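Local atomic coordinates of nitrate transport protein nrtA (Synechocystis sp., PDB entry 2G29), a protein that binds nitrate in the periplasm as the solute-binding component of the NrtABCD ABC transporter, which takes up nitrate and probably nitrite. Residues 37-42 with 65-70; 240-245 with 258-263. All blocks are in the same frame, centred on the assembly; numbering follows the deposited sequence.

Contact 1: residues 37-42 with 65-70; sequences LGFIAL and VEVLKQ
Four backbone hydrogen bonds join residues 37-42 to 65-70 as neighbouring parallel strands. Leu37 uses both its polar backbone atoms here: its N donates to Glu66 O at 2.8 Å, almost straight and nearly along the C=O axis, and its O accepts from Leu68 N at 2.8 Å. Phe39 repeats the pattern, N to Leu68 O and O from Gln70 N, so Gly38 between them turns its backbone to the other neighbour, pairing with Gly91 and His93. Leu68 O takes a second donor, Gln70 NE2 at 3.1 Å. Both donors stand well above its carbonyl plane, whereas the bond lies almost in the amide plane of Gln70. The bend at chi2 (-68°) folds that amide back over its own strand, and Asn79 ND2 satisfies OE1. Gly38, with no side chain, lets Gln70 CG come to 3.9 Å from its CA. One water accepts from Ala41 N and donates to Gln70 O.

The Phe39 ring takes the crowded position between backbone N and carbonyl carbon (chi1 74°). This swings it across the neighbouring strand: Lys69 CA sits over one ring face in a CH-pi contact, 3.9 Å from the centroid, and Val67 CG2 approaches CD2 obliquely at 3.7 Å. An alanine here would take away the ring and both these contacts, which would probably loosen this face of the strand pair. Lys69 NZ reaches Trp288 O. The pair forms a beta-alpha-beta crossover through helices 46-53 and 56-59; strand 66-69 ends the sheet, strand 91-95 flanks 36-39, and Ile40 packs on nitrate-binding Trp73 of helix 73-82.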
ATOM      1  N   LEU A  37       9.840  10.940  -8.905  1.00 11.55           N
ATOM      2  CA  LEU A  37       9.136  10.012  -8.022  1.00 10.30           C
ATOM      3  C   LEU A  37       7.698   9.824  -8.436  1.00 11.13           C
ATOM      4  O   LEU A  37       6.904  10.782  -8.481  1.00 11.82           O
ATOM      5  CB  LEU A  37       9.199  10.525  -6.595  1.00 11.72           C
ATOM      6  CG  LEU A  37      10.593  10.834  -6.054  1.00 10.86           C
ATOM      7  CD1 LEU A  37      10.455  11.372  -4.634  1.00 12.93           C
ATOM      8  CD2 LEU A  37      11.452   9.572  -6.099  1.00 12.06           C
ATOM      9  N   GLY A  38       7.344   8.583  -8.743  1.00 10.05           N
ATOM     10  CA  GLY A  38       5.961   8.366  -9.130  1.00  9.75           C
ATOM     11  C   GLY A  38       5.019   8.151  -7.960  1.00  9.99           C
ATOM     12  O   GLY A  38       5.466   7.796  -6.844  1.00 10.10           O
ATOM     13  N   PHE A  39       3.735   8.454  -8.177  1.00  9.93           N
ATOM     14  CA  PHE A  39       2.710   8.122  -7.164  1.00  9.33           C
ATOM     15  C   PHE A  39       1.417   7.775  -7.890  1.00 11.71           C
ATOM     16  O   PHE A  39       1.225   8.184  -9.044  1.00 10.74           O
ATOM     17  CB  PHE A  39       2.434   9.285  -6.186  1.00 11.25           C
ATOM     18  CG  PHE A  39       1.632  10.420  -6.774  1.00 11.23           C
ATOM     19  CD1 PHE A  39       0.250  10.498  -6.569  1.00 12.45           C
ATOM     20  CD2 PHE A  39       2.263  11.410  -7.552  1.00 11.75           C
ATOM     21  CE1 PHE A  39      -0.492  11.540  -7.118  1.00 12.39           C
ATOM     22  CE2 PHE A  39       1.545  12.440  -8.099  1.00 12.09           C
ATOM     23  CZ  PHE A  39       0.168  12.519  -7.892  1.00 12.96           C
ATOM     24  N   ILE A  40       0.565   7.017  -7.214  1.00 10.64           N
ATOM     25  CA  ILE A  40      -0.755   6.690  -7.721  1.00 10.75           C
ATOM     26  C   ILE A  40      -1.695   7.538  -6.831  1.00  9.80           C
ATOM     27  O   ILE A  40      -1.397   7.768  -5.624  1.00 11.06           O
ATOM     28  CB  ILE A  40      -1.027   5.168  -7.601  1.00 10.81           C
ATOM     29  CG1 ILE A  40      -0.168   4.377  -8.606  1.00 14.84           C
ATOM     30  CG2 ILE A  40      -2.482   4.866  -7.857  1.00 12.03           C
ATOM     31  CD1 ILE A  40       1.288   4.697  -8.590  1.00 21.57           C
ATOM     32  N   ALA A  41      -2.792   8.027  -7.409  1.00 11.01           N
ATOM     33  CA  ALA A  41      -3.719   8.926  -6.690  1.00 10.25           C
ATOM     34  C   ALA A  41      -4.446   8.203  -5.577  1.00 10.71           C
ATOM     35  O   ALA A  41      -5.554   7.676  -5.775  1.00 11.94           O
ATOM     36  CB  ALA A  41      -4.729   9.531  -7.672  1.00 10.25           C
ATOM     37  N   LEU A  42      -3.790   8.198  -4.422  1.00  9.80           N
ATOM     38  CA  LEU A  42      -4.219   7.539  -3.192  1.00  9.87           C
ATOM     39  C   LEU A  42      -3.749   8.360  -2.000  1.00  9.84           C
ATOM     40  O   LEU A  42      -2.636   8.889  -2.027  1.00 11.94           O
ATOM     41  CB  LEU A  42      -3.562   6.161  -3.103  1.00 10.43           C
ATOM     42  CG  LEU A  42      -3.984   5.224  -4.227  1.00 10.43           C
ATOM     43  CD1 LEU A  42      -2.934   4.139  -4.399  1.00 11.34           C
ATOM     44  CD2 LEU A  42      -5.347   4.641  -3.936  1.00  9.86           C
ATOM     45  N   VAL A  65      12.843  18.144  -7.237  1.00 18.67           N
ATOM     46  CA  VAL A  65      12.191  16.828  -7.273  1.00 17.40           C
ATOM     47  C   VAL A  65      10.837  16.915  -7.977  1.00 17.12           C
ATOM     48  O   VAL A  65      10.077  17.857  -7.748  1.00 16.76           O
ATOM     49  CB  VAL A  65      11.982  16.291  -5.830  1.00 16.72           C
ATOM     50  CG1 VAL A  65      11.078  15.026  -5.826  1.00 16.37           C
ATOM     51  CG2 VAL A  65      13.329  15.972  -5.222  1.00 18.02           C
ATOM     52  N   GLU A  66      10.558  15.951  -8.861  1.00 15.06           N
ATOM     53  CA  GLU A  66       9.260  15.898  -9.550  1.00 13.87           C
ATOM     54  C   GLU A  66       8.448  14.758  -8.937  1.00 13.10           C
ATOM     55  O   GLU A  66       8.970  13.642  -8.756  1.00 14.56           O
ATOM     56  CB  GLU A  66       9.445  15.613 -11.032  1.00 12.97           C
ATOM     57  CG  GLU A  66      10.265  16.638 -11.791  1.00 16.60           C
ATOM     58  CD  GLU A  66      10.343  16.245 -13.227  1.00 16.58           C
ATOM     59  OE1 GLU A  66       9.252  16.092 -13.817  1.00 17.83           O
ATOM     60  OE2 GLU A  66      11.462  16.068 -13.757  1.00 19.18           O
ATOM     61  N   VAL A  67       7.203  15.059  -8.583  1.00 13.16           N
ATOM     62  CA  VAL A  67       6.293  14.070  -7.999  1.00 12.75           C
ATOM     63  C   VAL A  67       5.252  13.867  -9.104  1.00 12.19           C
ATOM     64  O   VAL A  67       4.383  14.713  -9.340  1.00 14.42           O
ATOM     65  CB  VAL A  67       5.686  14.624  -6.702  1.00 13.06           C
ATOM     66  CG1 VAL A  67       5.040  15.944  -6.967  1.00 21.43           C
ATOM     67  CG2 VAL A  67       4.775  13.620  -6.062  1.00 14.82           C
ATOM     68  N   LEU A  68       5.385  12.732  -9.790  1.00 11.39           N
ATOM     69  CA  LEU A  68       4.623  12.440 -11.012  1.00 11.78           C
ATOM     70  C   LEU A  68       3.582  11.357 -10.966  1.00 11.42           C
ATOM     71  O   LEU A  68       3.900  10.203 -10.709  1.00 11.49           O
ATOM     72  CB  LEU A  68       5.612  12.066 -12.094  1.00 13.03           C
ATOM     73  CG  LEU A  68       6.670  13.128 -12.374  1.00 12.96           C
ATOM     74  CD1 LEU A  68       7.828  12.503 -13.105  1.00 14.53           C
ATOM     75  CD2 LEU A  68       6.043  14.261 -13.180  1.00 14.34           C
ATOM     76  N   LYS A  69       2.348  11.743 -11.226  1.00 11.11           N
ATOM     77  CA  LYS A  69       1.236  10.809 -11.165  1.00 11.06           C
ATOM     78  C   LYS A  69       1.359   9.726 -12.232  1.00 10.91           C
ATOM     79  O   LYS A  69       1.599  10.021 -13.409  1.00 13.08           O
ATOM     80  CB  LYS A  69      -0.095  11.549 -11.353  1.00 12.52           C
ATOM     81  CG  LYS A  69      -1.299  10.630 -11.067  1.00 14.64           C
ATOM     82  CD  LYS A  69      -2.645  11.267 -11.351  1.00 19.76           C
ATOM     83  CE  LYS A  69      -2.970  12.426 -10.467  1.00 21.35           C
ATOM     84  NZ  LYS A  69      -4.304  12.974 -10.897  1.00 23.56           N
ATOM     85  N   GLN A  70       1.184   8.474 -11.802  1.00  9.74           N
ATOM     86  CA  GLN A  70       1.217   7.290 -12.671  1.00  9.90           C
ATOM     87  C   GLN A  70      -0.225   6.849 -12.898  1.00 10.26           C
ATOM     88  O   GLN A  70      -1.082   7.021 -12.023  1.00 10.78           O
ATOM     89  CB  GLN A  70       1.998   6.165 -11.986  1.00  9.58           C
ATOM     90  CG  GLN A  70       3.399   6.574 -11.525  1.00  9.50           C
ATOM     91  CD  GLN A  70       4.337   6.838 -12.705  1.00 12.96           C
ATOM     92  OE1 GLN A  70       4.702   5.907 -13.436  1.00 12.98           O
ATOM     93  NE2 GLN A  70       4.747   8.105 -12.881  1.00 12.56           N
TER
HETATM   94  O   HOH W   1      -3.401   7.263 -10.348  1.00 13.82           O

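Contact 2: residues 240-245 with 258-263. With NO3 (nitrate ion), chain B.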
ATOM      1  N   LYS A 240       2.000   0.763   1.775  1.00  8.97           N
ATOM      2  CA  LYS A 240       2.899   1.328   0.755  1.00  9.96           C
ATOM      3  C   LYS A 240       4.313   1.478   1.239  1.00 10.90           C
ATOM      4  O   LYS A 240       4.583   1.595   2.443  1.00 10.01           O
ATOM      5  CB  LYS A 240       2.393   2.700   0.278  1.00  9.19           C
ATOM      6  CG  LYS A 240       0.952   2.687  -0.205  1.00  9.97           C
ATOM      7  CD  LYS A 240       0.794   1.821  -1.476  1.00  9.74           C
ATOM      8  CE  LYS A 240      -0.586   1.996  -2.113  1.00  9.23           C
ATOM      9  NZ  LYS A 240      -1.755   1.640  -1.183  1.00 11.08           N
ATOM     10  N   ALA A 241       5.225   1.461   0.272  1.00 10.56           N
ATOM     11  CA  ALA A 241       6.637   1.644   0.536  1.00 10.97           C
ATOM     12  C   ALA A 241       7.151   2.816  -0.284  1.00 10.98           C
ATOM     13  O   ALA A 241       6.548   3.227  -1.285  1.00 10.71           O
ATOM     14  CB  ALA A 241       7.420   0.380   0.111  1.00 11.31           C
ATOM     15  N   PHE A 242       8.255   3.387   0.182  1.00 11.24           N
ATOM     16  CA  PHE A 242       8.947   4.395  -0.607  1.00 11.25           C
ATOM     17  C   PHE A 242      10.079   3.551  -1.228  1.00 10.68           C
ATOM     18  O   PHE A 242      11.066   3.155  -0.581  1.00 11.55           O
ATOM     19  CB  PHE A 242       9.507   5.523   0.285  1.00 10.88           C
ATOM     20  CG  PHE A 242      10.399   6.515  -0.444  1.00 12.34           C
ATOM     21  CD1 PHE A 242      10.230   6.800  -1.783  1.00 13.64           C
ATOM     22  CD2 PHE A 242      11.390   7.189   0.253  1.00 13.96           C
ATOM     23  CE1 PHE A 242      11.027   7.739  -2.439  1.00 15.64           C
ATOM     24  CE2 PHE A 242      12.198   8.132  -0.399  1.00 16.24           C
ATOM     25  CZ  PHE A 242      12.010   8.394  -1.732  1.00 14.34           C
ATOM     26  N   GLY A 243       9.890   3.223  -2.503  1.00  9.10           N
ATOM     27  CA  GLY A 243      10.885   2.410  -3.183  1.00 10.00           C
ATOM     28  C   GLY A 243      11.679   3.182  -4.221  1.00  9.67           C
ATOM     29  O   GLY A 243      11.146   4.095  -4.851  1.00 11.75           O
ATOM     30  N   MET A 244      12.933   2.810  -4.411  1.00 11.12           N
ATOM     31  CA  MET A 244      13.751   3.457  -5.420  1.00 11.87           C
ATOM     32  C   MET A 244      14.616   2.456  -6.166  1.00 12.15           C
ATOM     33  O   MET A 244      14.933   1.380  -5.650  1.00 13.30           O
ATOM     34  CB  MET A 244      14.666   4.522  -4.768  1.00 13.84           C
ATOM     35  CG  MET A 244      13.930   5.720  -4.126  1.00 15.56           C
ATOM     36  SD  MET A 244      14.966   7.217  -4.039  1.00 19.81           S
ATOM     37  CE  MET A 244      15.063   7.606  -5.833  1.00 16.23           C
ATOM     38  N   ARG A 245      14.976   2.781  -7.396  1.00 11.97           N
ATOM     39  CA  ARG A 245      15.913   1.948  -8.157  1.00 11.69           C
ATOM     40  C   ARG A 245      17.225   1.914  -7.366  1.00 12.13           C
ATOM     41  O   ARG A 245      17.692   2.964  -6.862  1.00 12.04           O
ATOM     42  CB  ARG A 245      16.176   2.546  -9.536  1.00 12.58           C
ATOM     43  CG  ARG A 245      15.044   2.239 -10.530  1.00 12.16           C
ATOM     44  CD  ARG A 245      15.292   2.769 -11.925  1.00 13.63           C
ATOM     45  NE  ARG A 245      16.568   2.323 -12.490  1.00 13.59           N
ATOM     46  CZ  ARG A 245      16.692   1.678 -13.636  1.00 12.93           C
ATOM     47  NH1 ARG A 245      15.617   1.356 -14.360  1.00 13.07           N
ATOM     48  NH2 ARG A 245      17.906   1.397 -14.088  1.00 14.48           N
ATOM     49  N   ALA A 258      18.883  12.549   1.625  1.00 15.58           N
ATOM     50  CA  ALA A 258      18.145  13.796   1.646  1.00 14.75           C
ATOM     51  C   ALA A 258      16.660  13.574   1.328  1.00 14.96           C
ATOM     52  O   ALA A 258      15.785  14.121   2.012  1.00 16.14           O
ATOM     53  CB  ALA A 258      18.784  14.794   0.671  1.00 15.93           C
ATOM     54  N   LEU A 259      16.368  12.750   0.318  1.00 13.73           N
ATOM     55  CA  LEU A 259      14.966  12.450  -0.020  1.00 14.55           C
ATOM     56  C   LEU A 259      14.280  11.748   1.156  1.00 13.73           C
ATOM     57  O   LEU A 259      13.120  12.049   1.474  1.00 14.13           O
ATOM     58  CB  LEU A 259      14.861  11.527  -1.239  1.00 15.14           C
ATOM     59  CG  LEU A 259      15.168  12.068  -2.618  1.00 14.24           C
ATOM     60  CD1 LEU A 259      14.966  10.906  -3.599  1.00 15.38           C
ATOM     61  CD2 LEU A 259      14.233  13.242  -2.958  1.00 15.11           C
ATOM     62  N   LEU A 260      14.972  10.780   1.778  1.00 13.58           N
ATOM     63  CA  LEU A 260      14.411  10.031   2.885  1.00 13.43           C
ATOM     64  C   LEU A 260      14.076  10.934   4.052  1.00 13.73           C
ATOM     65  O   LEU A 260      13.030  10.815   4.628  1.00 13.99           O
ATOM     66  CB  LEU A 260      15.364   8.917   3.328  1.00 15.69           C
ATOM     67  CG  LEU A 260      14.861   7.481   3.445  1.00 21.69           C
ATOM     68  CD1 LEU A 260      15.866   6.703   4.280  1.00 16.46           C
ATOM     69  CD2 LEU A 260      13.429   7.376   4.004  1.00 14.53           C
ATOM     70  N   MET A 261      14.987  11.846   4.399  1.00 13.62           N
ATOM     71  CA  MET A 261      14.703  12.745   5.513  1.00 14.73           C
ATOM     72  C   MET A 261      13.516  13.650   5.161  1.00 14.13           C
ATOM     73  O   MET A 261      12.678  13.907   6.023  1.00 14.72           O
ATOM     74  CB  MET A 261      15.936  13.587   5.850  1.00 15.51           C
ATOM     75  CG  MET A 261      17.080  12.718   6.397  1.00 15.12           C
ATOM     76  SD  MET A 261      18.516  13.685   7.022  1.00 17.84           S
ATOM     77  CE  MET A 261      19.042  14.298   5.606  1.00 17.48           C
ATOM     78  N   ALA A 262      13.435  14.116   3.920  1.00 15.02           N
ATOM     79  CA  ALA A 262      12.307  14.953   3.516  1.00 15.06           C
ATOM     80  C   ALA A 262      11.006  14.168   3.634  1.00 14.18           C
ATOM     81  O   ALA A 262      10.004  14.691   4.132  1.00 15.65           O
ATOM     82  CB  ALA A 262      12.488  15.430   2.099  1.00 14.87           C
ATOM     83  N   VAL A 263      11.027  12.904   3.204  1.00 15.37           N
ATOM     84  CA  VAL A 263       9.813  12.081   3.306  1.00 14.66           C
ATOM     85  C   VAL A 263       9.421  11.815   4.776  1.00 14.06           C
ATOM     86  O   VAL A 263       8.251  11.823   5.130  1.00 13.93           O
ATOM     87  CB  VAL A 263      10.007  10.743   2.537  1.00 14.97           C
ATOM     88  CG1 VAL A 263       8.878   9.744   2.863  1.00 15.16           C
ATOM     89  CG2 VAL A 263       9.988  11.023   1.016  1.00 14.85           C
TER
HETATM   90  N   NO3 B 700      -4.273   1.275  -3.934  1.00 13.58           N
HETATM   91  O1  NO3 B 700      -4.145   1.712  -2.647  1.00 11.55           O
HETATM   92  O2  NO3 B 700      -5.378   1.079  -4.694  1.00 13.12           O
HETATM   93  O3  NO3 B 700      -2.981   0.900  -4.638  1.00 12.31           O
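Phe242 is wedged against helix 253-271, with Val263 CG2 over one face of its ring, 3.9 Å from CE2. Leu259 CB and Leu260 CD2 lie instead at the ring edge, each 4.3 Å away, from CZ and CD2 respectively. With CG anti to the backbone N (chi1 172°), the ring extends from the strand toward the helix. Beside it, Met244 SD meets Leu259 CD1 at 3.7 Å, the two side chains crossing at about a right angle. No hydrogen bond joins the segments, and all five touching residues are buried.

Farther out, the strand is fixed by its neighbours: Ala241 and Gly243 pair with strand 91-95, Phe242 with strand 115-120. The short segments run nearly antiparallel, at 164°, with axes 11.1 Å apart.

At the start of the strand, Lys240 takes no part in the helix contact and reaches the nitrate instead. Bends at chi2 and chi4 bring NZ to O1 of the ion at 2.8 Å, and a salt bridge to Asp44 would probably keep the amine charged. Trp73 NE1 and Gly211 N also bind the ion. This is the alpha/beta layering of a type 2 periplasmic binding protein, two domains in a C-clamp, with Lys240 lining the nitrate site.

Contacts 1 and 2 share one five-stranded mixed sheet, in which strand 91-95 separates 36-39 from 240-245. Contact 1 is strand on strand, built from backbone polar pairs, and reaches from buried residues to exposed Lys69 at the sheet edge; contact 2 is helix on sheet, wholly buried and apolar. Their centres lie 12 Å apart and they meet directly: Val65 CG2 packs on Leu259 CD2 at 3.7 Å, while Leu37 CD2 touches both Phe242 and Met244. Both also approach the nitrate site at the same end of the sheet. There Lys240 binds the ion, Ile40 packs on Trp73, and Leu42 CD1 lies 3.9 Å from Lys240 CE.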